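Local structure of putative arylalkylamine N-Acetyltransferase 7 (Aedes aegypti, 4FD7) at residues C90-E93 against G94-E97; N137-R141 against Y142-H146; A171-P174 against L175-V179; T195-R199 against V200-E204. The protein probably transfers an acetyl group from acetyl-CoA to the amine of an arylalkylamine-like substrate, as a mosquito member of the GNAT family of N-acetyltransferases. One frame throughout, in Å; residues are numbered along the deposited sequence.

Interaction 1: residues C90-E93 against G94-E97; sequences CFRE and GSDE
Arg92 and Ser95 face each other across a type II beta turn that reverses the chain at the end of strand 88-92; the end-to-end directions of 90-93 and 94-97 differ by 148°. Ser95 N donates to Arg92 O over 3.0 Å with an N-H...O angle of 143°, the donor somewhat tilted from the carbonyl plane. Gly94, with no CB, takes up the positive phi that the third position of a type II turn requires. Past the turn the two arms are joined through a water that accepts from Arg92 N (2.8 Å) and lies within donating distance of both Ser95 O and Glu97 O. This is the connection between antiparallel neighbours 88-92 and 98-108 of the five-stranded sheet of the GNAT fold. Ser95 OG, on the far side of CB from its own N, accepts from Glu97 N at 3.2 Å, an ST turn that folds the second arm. The same hydroxyl shares a water with Arg92 NH2, although the bond from NH2 is weak. Arg92 bends at chi3 (48°), bringing NH2 within 3.7 Å of Ser95 CB, obliquely to the guanidinium plane, while NH1 makes a salt bridge with Asp22. Phe91, which is buried, meets backbone oxygens: Glu97 O lies at the ring edge, 3.4 Å from CD1, and Asp96 O approaches CE1 obliquely. Beside the turn, Glu93 OE1 forms a salt bridge with Arg17 of strand 14-21.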
loop_
_atom_site.group_PDB
_atom_site.type_symbol
_atom_site.label_atom_id
_atom_site.label_comp_id
_atom_site.label_asym_id
_atom_site.label_seq_id
_atom_site.Cartn_x
_atom_site.Cartn_y
_atom_site.Cartn_z
ATOM N N CYS A 90 -7.121 0.058 -9.994
ATOM C CA CYS A 90 -6.969 0.773 -11.261
ATOM C C CYS A 90 -7.441 -0.101 -12.418
ATOM O O CYS A 90 -7.080 -1.286 -12.519
ATOM C CB CYS A 90 -5.497 1.181 -11.485
ATOM S SG CYS A 90 -5.133 2.077 -13.034
ATOM N N PHE A 91 -8.258 0.489 -13.287
ATOM C CA PHE A 91 -8.680 -0.196 -14.517
ATOM C C PHE A 91 -8.339 0.664 -15.713
ATOM O O PHE A 91 -8.343 1.886 -15.625
ATOM C CB PHE A 91 -10.197 -0.440 -14.541
ATOM C CG PHE A 91 -10.695 -1.373 -13.470
ATOM C CD1 PHE A 91 -10.308 -2.708 -13.444
ATOM C CD2 PHE A 91 -11.583 -0.917 -12.499
ATOM C CE1 PHE A 91 -10.799 -3.579 -12.452
ATOM C CE2 PHE A 91 -12.069 -1.772 -11.503
ATOM C CZ PHE A 91 -11.679 -3.103 -11.480
ATOM N N ARG A 92 -8.044 0.014 -16.832
ATOM C CA ARG A 92 -7.950 0.683 -18.120
ATOM C C ARG A 92 -9.351 0.715 -18.737
ATOM O O ARG A 92 -10.052 -0.294 -18.729
ATOM C CB ARG A 92 -6.999 -0.108 -19.025
ATOM C CG ARG A 92 -6.683 0.548 -20.368
ATOM C CD ARG A 92 -5.637 -0.294 -21.068
ATOM N NE ARG A 92 -6.016 -1.701 -21.040
ATOM C CZ ARG A 92 -6.236 -2.437 -22.124
ATOM N NH1 ARG A 92 -6.086 -1.901 -23.329
ATOM N NH2 ARG A 92 -6.594 -3.710 -22.003
ATOM N N GLU A 93 -9.772 1.877 -19.239
ATOM C CA GLU A 93 -11.072 2.007 -19.897
ATOM C C GLU A 93 -11.160 1.019 -21.041
ATOM O O GLU A 93 -10.312 1.024 -21.929
ATOM C CB GLU A 93 -11.281 3.418 -20.448
ATOM C CG GLU A 93 -11.163 4.527 -19.433
ATOM C CD GLU A 93 -12.209 4.469 -18.354
ATOM O OE1 GLU A 93 -11.925 4.997 -17.257
ATOM O OE2 GLU A 93 -13.310 3.910 -18.605
ATOM N N GLY A 94 -12.180 0.170 -21.003
ATOM C CA GLY A 94 -12.388 -0.827 -22.033
ATOM C C GLY A 94 -12.142 -2.237 -21.530
ATOM O O GLY A 94 -12.420 -3.207 -22.240
ATOM N N SER A 95 -11.632 -2.359 -20.306
ATOM C CA SER A 95 -11.222 -3.666 -19.793
ATOM C C SER A 95 -11.494 -3.849 -18.306
ATOM O O SER A 95 -11.252 -2.946 -17.501
ATOM C CB SER A 95 -9.740 -3.904 -20.068
ATOM O OG SER A 95 -9.299 -5.086 -19.419
ATOM N N ASP A 96 -11.970 -5.031 -17.933
ATOM C CA ASP A 96 -12.308 -5.278 -16.539
ATOM C C ASP A 96 -11.131 -5.872 -15.773
ATOM O O ASP A 96 -11.235 -6.210 -14.589
ATOM C CB ASP A 96 -13.536 -6.183 -16.457
ATOM C CG ASP A 96 -14.769 -5.532 -17.041
ATOM O OD1 ASP A 96 -15.280 -4.580 -16.420
ATOM O OD2 ASP A 96 -15.229 -5.964 -18.117
ATOM N N GLU A 97 -9.995 -5.964 -16.453
ATOM C CA GLU A 97 -8.813 -6.578 -15.869
ATOM C C GLU A 97 -8.121 -5.636 -14.889
ATOM O O GLU A 97 -7.948 -4.447 -15.174
ATOM C CB GLU A 97 -7.850 -6.971 -16.985
ATOM C CG GLU A 97 -6.832 -8.005 -16.601
ATOM C CD GLU A 97 -6.038 -8.454 -17.803
ATOM O OE1 GLU A 97 -6.591 -9.205 -18.631
ATOM O OE2 GLU A 97 -4.868 -8.032 -17.927
HETATM O O HOH W 1 -8.426 -2.709 -17.195
HETATM O O HOH W 2 -7.232 -5.854 -20.902
HETATM O O HOH W 3 -13.789 0.740 -19.150
#

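Interaction 2: residues N137-R141 against Y142-H146; sequences NIFDR and YNVDH
Phe139 lays its ring edge along the backbone that leaves the helix. Val144 O sits in the ring plane 3.3 Å from Phe139 CD1, whereas Asp145 O comes obliquely to CE1 at the same separation. One turn round, Tyr142 CD1 rests 4.1 Å from Ile138 CG2, the two side chains running alongside each other in the same direction, and Ile138 O lies in the plane of the tyrosine ring at its edge. Arg141 also runs beside Tyr142: its guanidinium presents one face to CE1, with NH2 to CE1 4.0 Å, and the planes are inclined by 57°. A bend at chi3 (55°) brings the arginine NH2 alongside the CE1-OH side of the ring.

Backbone bonds hold these groups in place. Tyr142 N donates to Ile138 O at 3.0 Å, and Val144 N reaches Phe139 O at 3.0 Å, in the carbonyl plane on a lone pair. Asn143 between them has positive phi (54°), which breaks the short helix 138-142 and directs the chain into strand 146-155, an edge strand of the five-stranded sheet within this chain. A water linked to Asn143 OD1 also makes a weak bond to Asp140 OD1.

Farther out, Arg109 forms salt bridges with both Asp140 and Asp145, tying the helix to the residues that follow it. Arg141 NH1 is held by Ala136 O and by a salt bridge to Asp205, and Tyr142 OH bonds to Ser234 OG. Ile138, Tyr142 and Val144 all press on Leu183, at the start of strand 183-188 in the three-stranded sheet.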
loop_
_atom_site.group_PDB
_atom_site.type_symbol
_atom_site.label_atom_id
_atom_site.label_comp_id
_atom_site.label_asym_id
_atom_site.label_seq_id
_atom_site.Cartn_x
_atom_site.Cartn_y
_atom_site.Cartn_z
ATOM N N ASN A 137 5.769 8.343 14.275
ATOM C CA ASN A 137 5.081 9.115 15.308
ATOM C C ASN A 137 3.975 10.016 14.724
ATOM O O ASN A 137 3.778 11.158 15.153
ATOM C CB ASN A 137 6.128 9.936 16.066
ATOM C CG ASN A 137 5.605 10.552 17.348
ATOM O OD1 ASN A 137 4.600 10.108 17.927
ATOM N ND2 ASN A 137 6.306 11.583 17.815
ATOM N N ILE A 138 3.234 9.467 13.763
ATOM C CA ILE A 138 2.259 10.225 12.967
ATOM C C ILE A 138 1.172 10.953 13.787
ATOM O O ILE A 138 0.882 12.140 13.541
ATOM C CB ILE A 138 1.614 9.309 11.896
ATOM C CG1 ILE A 138 2.687 8.768 10.937
ATOM C CG2 ILE A 138 0.552 10.059 11.116
ATOM C CD1 ILE A 138 3.358 9.868 10.076
ATOM N N PHE A 139 0.598 10.270 14.774
ATOM C CA PHE A 139 -0.553 10.824 15.498
ATOM C C PHE A 139 -0.176 12.050 16.294
ATOM O O PHE A 139 -0.849 13.067 16.218
ATOM C CB PHE A 139 -1.182 9.793 16.440
ATOM C CG PHE A 139 -1.663 8.560 15.741
ATOM C CD1 PHE A 139 -2.822 8.586 14.973
ATOM C CD2 PHE A 139 -0.946 7.377 15.834
ATOM C CE1 PHE A 139 -3.268 7.440 14.323
ATOM C CE2 PHE A 139 -1.391 6.227 15.183
ATOM C CZ PHE A 139 -2.547 6.270 14.422
ATOM N N ASP A 140 0.919 11.965 17.043
ATOM C CA ASP A 140 1.370 13.116 17.820
ATOM C C ASP A 140 1.964 14.225 16.953
ATOM O O ASP A 140 1.778 15.398 17.238
ATOM C CB ASP A 140 2.372 12.691 18.889
ATOM C CG ASP A 140 1.718 11.938 20.034
ATOM O OD1 ASP A 140 0.504 12.114 20.253
ATOM O OD2 ASP A 140 2.430 11.182 20.729
ATOM N N ARG A 141 2.687 13.852 15.903
ATOM C CA ARG A 141 3.290 14.843 15.019
ATOM C C ARG A 141 2.248 15.697 14.316
ATOM O O ARG A 141 2.448 16.899 14.130
ATOM C CB ARG A 141 4.191 14.173 13.986
ATOM C CG ARG A 141 5.620 14.024 14.475
ATOM C CD ARG A 141 6.519 13.409 13.427
ATOM N NE ARG A 141 6.500 14.145 12.163
ATOM C CZ ARG A 141 6.243 13.582 10.985
ATOM N NH1 ARG A 141 5.976 12.279 10.917
ATOM N NH2 ARG A 141 6.245 14.315 9.872
ATOM N N TYR A 142 1.143 15.081 13.917
ATOM C CA TYR A 142 0.102 15.842 13.234
ATOM C C TYR A 142 -1.114 16.174 14.106
ATOM O O TYR A 142 -2.032 16.860 13.645
ATOM C CB TYR A 142 -0.357 15.093 11.990
ATOM C CG TYR A 142 0.627 15.112 10.844
ATOM C CD1 TYR A 142 1.432 14.017 10.567
ATOM C CD2 TYR A 142 0.719 16.217 10.008
ATOM C CE1 TYR A 142 2.313 14.029 9.481
ATOM C CE2 TYR A 142 1.595 16.239 8.940
ATOM C CZ TYR A 142 2.389 15.154 8.676
ATOM O OH TYR A 142 3.254 15.210 7.590
ATOM N N ASN A 143 -1.111 15.697 15.349
ATOM C CA ASN A 143 -2.241 15.878 16.260
ATOM C C ASN A 143 -3.518 15.379 15.606
ATOM O O ASN A 143 -4.508 16.117 15.488
ATOM C CB ASN A 143 -2.405 17.349 16.682
ATOM C CG ASN A 143 -3.348 17.515 17.864
ATOM O OD1 ASN A 143 -3.381 16.671 18.752
ATOM N ND2 ASN A 143 -4.108 18.609 17.883
ATOM N N VAL A 144 -3.463 14.143 15.117
ATOM C CA VAL A 144 -4.638 13.480 14.577
ATOM C C VAL A 144 -4.821 12.136 15.267
ATOM O O VAL A 144 -3.875 11.591 15.847
ATOM C CB VAL A 144 -4.534 13.255 13.052
ATOM C CG1 VAL A 144 -4.402 14.581 12.337
ATOM C CG2 VAL A 144 -3.345 12.351 12.726
ATOM N N ASP A 145 -6.040 11.612 15.192
ATOM C CA ASP A 145 -6.362 10.311 15.748
ATOM C C ASP A 145 -6.435 9.226 14.677
ATOM O O ASP A 145 -6.431 8.040 14.995
ATOM C CB ASP A 145 -7.687 10.385 16.512
ATOM C CG ASP A 145 -7.580 11.212 17.775
ATOM O OD1 ASP A 145 -6.473 11.271 18.365
ATOM O OD2 ASP A 145 -8.606 11.807 18.184
ATOM N N HIS A 146 -6.499 9.627 13.411
ATOM C CA HIS A 146 -6.609 8.653 12.330
ATOM C C HIS A 146 -5.773 9.041 11.118
ATOM O O HIS A 146 -5.532 10.226 10.877
ATOM C CB HIS A 146 -8.064 8.495 11.884
ATOM C CG HIS A 146 -9.036 8.346 13.011
ATOM N ND1 HIS A 146 -9.166 7.178 13.727
ATOM C CD2 HIS A 146 -9.932 9.217 13.535
ATOM C CE1 HIS A 146 -10.098 7.336 14.655
ATOM N NE2 HIS A 146 -10.578 8.560 14.557
HETATM O O HOH W 4 -1.438 14.889 19.734
#

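Interaction 3: residues A171-P174 against L175-V179; sequences ARIP and LCRAV
Ile173 sets its CG2 methyl against one face of the Arg177 guanidinium, one helical turn later: CG2 lies 3.6 Å from NH2 and 3.8 Å from CZ, displaced toward the rim of the flat group. The two side chains run alongside each other in the same direction. Arg177 CG stands anti to the carbonyl carbon (chi1 -69°), which places CG 3.2 Å from Ile173 O, and the extended chain beyond it carries the guanidinium up to the methyl. Cys176 similarly bends back over the preceding turn, its SG 3.3 Å from Arg172 O.

The backbone evidence is that of an alpha helix, 172-179, with i to i+4 bonds. Cys176 N to Arg172 O measures 2.8 Å, and Arg177 N to Ile173 O and Ala178 N to Pro174 O follow in sequence; Leu175 N to Ala171 O is long and weak at 3.4 Å. Pro174 has no N-H to donate, yet its carbonyl accepts from Ala178 N. In this GNAT fold the helix packs against the two edge strands of the five-stranded sheet: Leu175 and Cys176 touch Leu148 of strand 146-155, while Pro174, Leu175 and Ala178 meet Trp15 of strand 14-21. Arg172 points away from the later turn and reaches both sheets, NH2 bonding to Asn102 and NH1 to Ser184 and Thr186.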
loop_
_atom_site.group_PDB
_atom_site.type_symbol
_atom_site.label_atom_id
_atom_site.label_comp_id
_atom_site.label_asym_id
_atom_site.label_seq_id
_atom_site.Cartn_x
_atom_site.Cartn_y
_atom_site.Cartn_z
ATOM N N ALA A 171 -4.918 9.131 -6.040
ATOM C CA ALA A 171 -6.336 8.911 -5.700
ATOM C C ALA A 171 -6.690 8.955 -4.201
ATOM O O ALA A 171 -7.869 9.000 -3.843
ATOM C CB ALA A 171 -6.839 7.611 -6.316
ATOM N N ARG A 172 -5.690 8.932 -3.331
ATOM C CA ARG A 172 -5.944 8.973 -1.894
ATOM C C ARG A 172 -6.484 10.337 -1.489
ATOM O O ARG A 172 -7.209 10.480 -0.489
ATOM C CB ARG A 172 -4.661 8.659 -1.126
ATOM C CG ARG A 172 -4.315 7.174 -1.117
ATOM C CD ARG A 172 -3.090 6.924 -0.250
ATOM N NE ARG A 172 -2.524 5.600 -0.505
ATOM C CZ ARG A 172 -1.523 5.076 0.195
ATOM N NH1 ARG A 172 -0.985 5.752 1.209
ATOM N NH2 ARG A 172 -1.071 3.871 -0.113
ATOM N N ILE A 173 -6.140 11.338 -2.290
ATOM C CA ILE A 173 -6.512 12.712 -1.991
ATOM C C ILE A 173 -8.037 12.902 -2.017
ATOM O O ILE A 173 -8.616 13.325 -1.007
ATOM C CB ILE A 173 -5.758 13.729 -2.895
ATOM C CG1 ILE A 173 -4.258 13.702 -2.592
ATOM C CG2 ILE A 173 -6.303 15.106 -2.691
ATOM C CD1 ILE A 173 -3.426 14.504 -3.565
ATOM N N PRO A 174 -8.706 12.593 -3.151
ATOM C CA PRO A 174 -10.166 12.739 -3.063
ATOM C C PRO A 174 -10.824 11.717 -2.129
ATOM O O PRO A 174 -11.821 12.059 -1.495
ATOM C CB PRO A 174 -10.641 12.546 -4.518
ATOM C CG PRO A 174 -9.521 11.846 -5.205
ATOM C CD PRO A 174 -8.258 12.249 -4.517
ATOM N N LEU A 175 -10.284 10.505 -2.029
ATOM C CA LEU A 175 -10.862 9.500 -1.126
ATOM C C LEU A 175 -10.860 9.999 0.320
ATOM O O LEU A 175 -11.868 9.878 1.018
ATOM C CB LEU A 175 -10.109 8.164 -1.219
ATOM C CG LEU A 175 -10.488 7.069 -0.210
ATOM C CD1 LEU A 175 -11.964 6.654 -0.323
ATOM C CD2 LEU A 175 -9.582 5.852 -0.348
ATOM N N CYS A 176 -9.745 10.580 0.759
ATOM C CA CYS A 176 -9.651 11.080 2.132
ATOM C C CYS A 176 -10.585 12.257 2.348
ATOM O O CYS A 176 -11.179 12.401 3.408
ATOM C CB CYS A 176 -8.231 11.514 2.478
ATOM S SG CYS A 176 -7.092 10.166 2.781
ATOM N N ARG A 177 -10.697 13.116 1.346
ATOM C CA ARG A 177 -11.560 14.276 1.494
ATOM C C ARG A 177 -12.988 13.805 1.667
ATOM O O ARG A 177 -13.759 14.382 2.440
ATOM C CB ARG A 177 -11.447 15.203 0.278
ATOM C CG ARG A 177 -10.105 15.912 0.167
ATOM C CD ARG A 177 -10.201 17.180 -0.691
ATOM N NE ARG A 177 -8.879 17.719 -0.996
ATOM C CZ ARG A 177 -8.491 18.129 -2.197
ATOM N NH1 ARG A 177 -9.329 18.071 -3.226
ATOM N NH2 ARG A 177 -7.262 18.606 -2.373
ATOM N N ALA A 178 -13.336 12.752 0.939
ATOM C CA ALA A 178 -14.695 12.230 0.951
ATOM C C ALA A 178 -15.084 11.585 2.284
ATOM O O ALA A 178 -16.200 11.767 2.758
ATOM C CB ALA A 178 -14.913 11.260 -0.205
ATOM N N VAL A 179 -14.159 10.847 2.889
ATOM C CA VAL A 179 -14.455 10.149 4.137
ATOM C C VAL A 179 -14.040 10.924 5.384
ATOM O O VAL A 179 -14.246 10.454 6.500
ATOM C CB VAL A 179 -13.800 8.772 4.164
ATOM C CG1 VAL A 179 -14.169 8.012 2.894
ATOM C CG2 VAL A 179 -12.300 8.931 4.288
#

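Interaction 4: residues T195-R199 against V200-E204; sequences TAATR and VGFQE
Val200, Ala197 and Phe202 carry this helix end. Ala197 CB touches the Phe202 ring at CD1 (3.8 Å), and Ala197 O lies at the edge of that ring near its plane, 3.3 Å from CD1. Phe202 CG is anti to its carbonyl carbon (chi1 -79°), which folds the ring back beside the last helical turn. Val200 CG2, set beside the backbone N, lies 3.6 Å from Ala196 O.

A Schellman motif produces this arrangement. Phe202 N donates to Ala197 O at 3.0 Å, and Gly201 N donates to Thr198 O at 2.9 Å from above the carbonyl plane, 60° out of it. Ala197 O also receives a weak bond from Gly201 N. Gly201 supplies the positive phi of 108° that turns the chain out of the helix, a conformation glycine readily adopts and the usual one at this position of the motif. Two waters bridge the helix end to Phe202 O: one from Thr198 OG1, the other from Thr198 O. The threonine hydroxyl also bonds to Gln194 O within the helix.

Helix 191-200 thus hands over to strand 203-209, an outer strand of the three-stranded sheet. Ala196 and Val200 pack on Thr166 and Leu169 of helix 164-170, Val200 and Phe202 on Leu235 of strand 229-236, and Phe202 meets Phe188 edge-to-face.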
loop_
_atom_site.group_PDB
_atom_site.type_symbol
_atom_site.label_atom_id
_atom_site.label_comp_id
_atom_site.label_asym_id
_atom_site.label_seq_id
_atom_site.Cartn_x
_atom_site.Cartn_y
_atom_site.Cartn_z
ATOM N N THR A 195 9.604 7.003 -4.931
ATOM C CA THR A 195 9.562 7.996 -6.009
ATOM C C THR A 195 8.125 8.430 -6.321
ATOM O O THR A 195 7.836 9.624 -6.480
ATOM C CB THR A 195 10.238 7.433 -7.286
ATOM O OG1 THR A 195 11.632 7.206 -7.024
ATOM C CG2 THR A 195 10.089 8.397 -8.464
ATOM N N ALA A 196 7.237 7.444 -6.390
ATOM C CA ALA A 196 5.825 7.655 -6.699
ATOM C C ALA A 196 5.176 8.502 -5.613
ATOM O O ALA A 196 4.475 9.496 -5.885
ATOM C CB ALA A 196 5.136 6.324 -6.811
ATOM N N ALA A 197 5.444 8.121 -4.366
ATOM C CA ALA A 197 4.877 8.851 -3.241
ATOM C C ALA A 197 5.391 10.286 -3.241
ATOM O O ALA A 197 4.645 11.227 -2.966
ATOM C CB ALA A 197 5.202 8.141 -1.927
ATOM N N THR A 198 6.668 10.460 -3.573
ATOM C CA THR A 198 7.249 11.799 -3.620
ATOM C C THR A 198 6.543 12.646 -4.671
ATOM O O THR A 198 6.130 13.778 -4.397
ATOM C CB THR A 198 8.763 11.747 -3.887
ATOM O OG1 THR A 198 9.431 11.267 -2.707
ATOM C CG2 THR A 198 9.307 13.136 -4.257
ATOM N N ARG A 199 6.361 12.077 -5.855
ATOM C CA ARG A 199 5.688 12.790 -6.935
ATOM C C ARG A 199 4.246 13.204 -6.591
ATOM O O ARG A 199 3.761 14.248 -7.057
ATOM C CB ARG A 199 5.806 11.996 -8.248
ATOM C CG ARG A 199 7.271 11.880 -8.703
ATOM C CD ARG A 199 7.462 11.126 -10.020
ATOM N NE ARG A 199 8.802 11.331 -10.580
ATOM C CZ ARG A 199 9.136 12.383 -11.328
ATOM N NH1 ARG A 199 8.225 13.316 -11.594
ATOM N NH2 ARG A 199 10.366 12.506 -11.812
ATOM N N VAL A 200 3.569 12.416 -5.751
ATOM C CA VAL A 200 2.235 12.813 -5.267
ATOM C C VAL A 200 2.270 13.942 -4.218
ATOM O O VAL A 200 1.284 14.653 -3.998
ATOM C CB VAL A 200 1.467 11.578 -4.747
ATOM C CG1 VAL A 200 0.192 11.960 -3.990
ATOM C CG2 VAL A 200 1.123 10.671 -5.920
ATOM N N GLY A 201 3.418 14.124 -3.581
ATOM C CA GLY A 201 3.538 15.121 -2.538
ATOM C C GLY A 201 3.653 14.589 -1.122
ATOM O O GLY A 201 3.495 15.356 -0.175
ATOM N N PHE A 202 3.916 13.289 -0.963
ATOM C CA PHE A 202 4.232 12.742 0.357
ATOM C C PHE A 202 5.583 13.286 0.821
ATOM O O PHE A 202 6.490 13.481 0.008
ATOM C CB PHE A 202 4.329 11.211 0.328
ATOM C CG PHE A 202 3.006 10.499 0.342
ATOM C CD1 PHE A 202 2.265 10.356 -0.828
ATOM C CD2 PHE A 202 2.526 9.925 1.511
ATOM C CE1 PHE A 202 1.049 9.670 -0.827
ATOM C CE2 PHE A 202 1.295 9.244 1.524
ATOM C CZ PHE A 202 0.562 9.111 0.350
ATOM N N GLN A 203 5.714 13.506 2.128
ATOM C CA GLN A 203 6.970 13.941 2.726
ATOM C C GLN A 203 7.583 12.817 3.555
ATOM O O GLN A 203 6.867 12.009 4.145
ATOM C CB GLN A 203 6.738 15.132 3.655
ATOM C CG GLN A 203 5.864 14.788 4.856
ATOM C CD GLN A 203 6.190 15.600 6.090
ATOM O OE1 GLN A 203 6.646 15.054 7.098
ATOM N NE2 GLN A 203 5.936 16.905 6.031
ATOM N N GLU A 204 8.907 12.790 3.638
ATOM C CA GLU A 204 9.595 11.768 4.421
ATOM C C GLU A 204 9.471 12.046 5.916
ATOM O O GLU A 204 9.883 13.120 6.377
ATOM C CB GLU A 204 11.073 11.697 4.011
ATOM C CG GLU A 204 11.248 11.455 2.518
ATOM C CD GLU A 204 12.649 11.016 2.118
ATOM O OE1 GLU A 204 13.529 10.903 3.009
ATOM O OE2 GLU A 204 12.849 10.772 0.900
HETATM O O HOH W 5 9.227 13.118 -0.551
HETATM O O HOH W 6 6.603 15.405 -2.271
#

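How the interactions relate
Along the chain the four contacts follow in series, all within the GNAT fold. Interactions 1 and 2 lie on opposite sides of the chain's centre, their own centres 36 Å apart. Interaction 1 joins two strands of the five-stranded sheet, and interaction 2 leads into that sheet's last strand, 146-155, against which the helix of interaction 3 packs. Interaction 4 opens strand 203-209 of the three-stranded sheet. Interactions 2 and 3 do not touch each other (nearest atoms about 8 Å apart), but both touch interaction 4: Gln203 OE1 lies 2.9 Å from Arg141 NH2, and Phe202 CZ 3.8 Å from Arg172 NH1. Interaction 1 touches none of the others; its nearest, interaction 3, is about 8 Å away between nearest atoms.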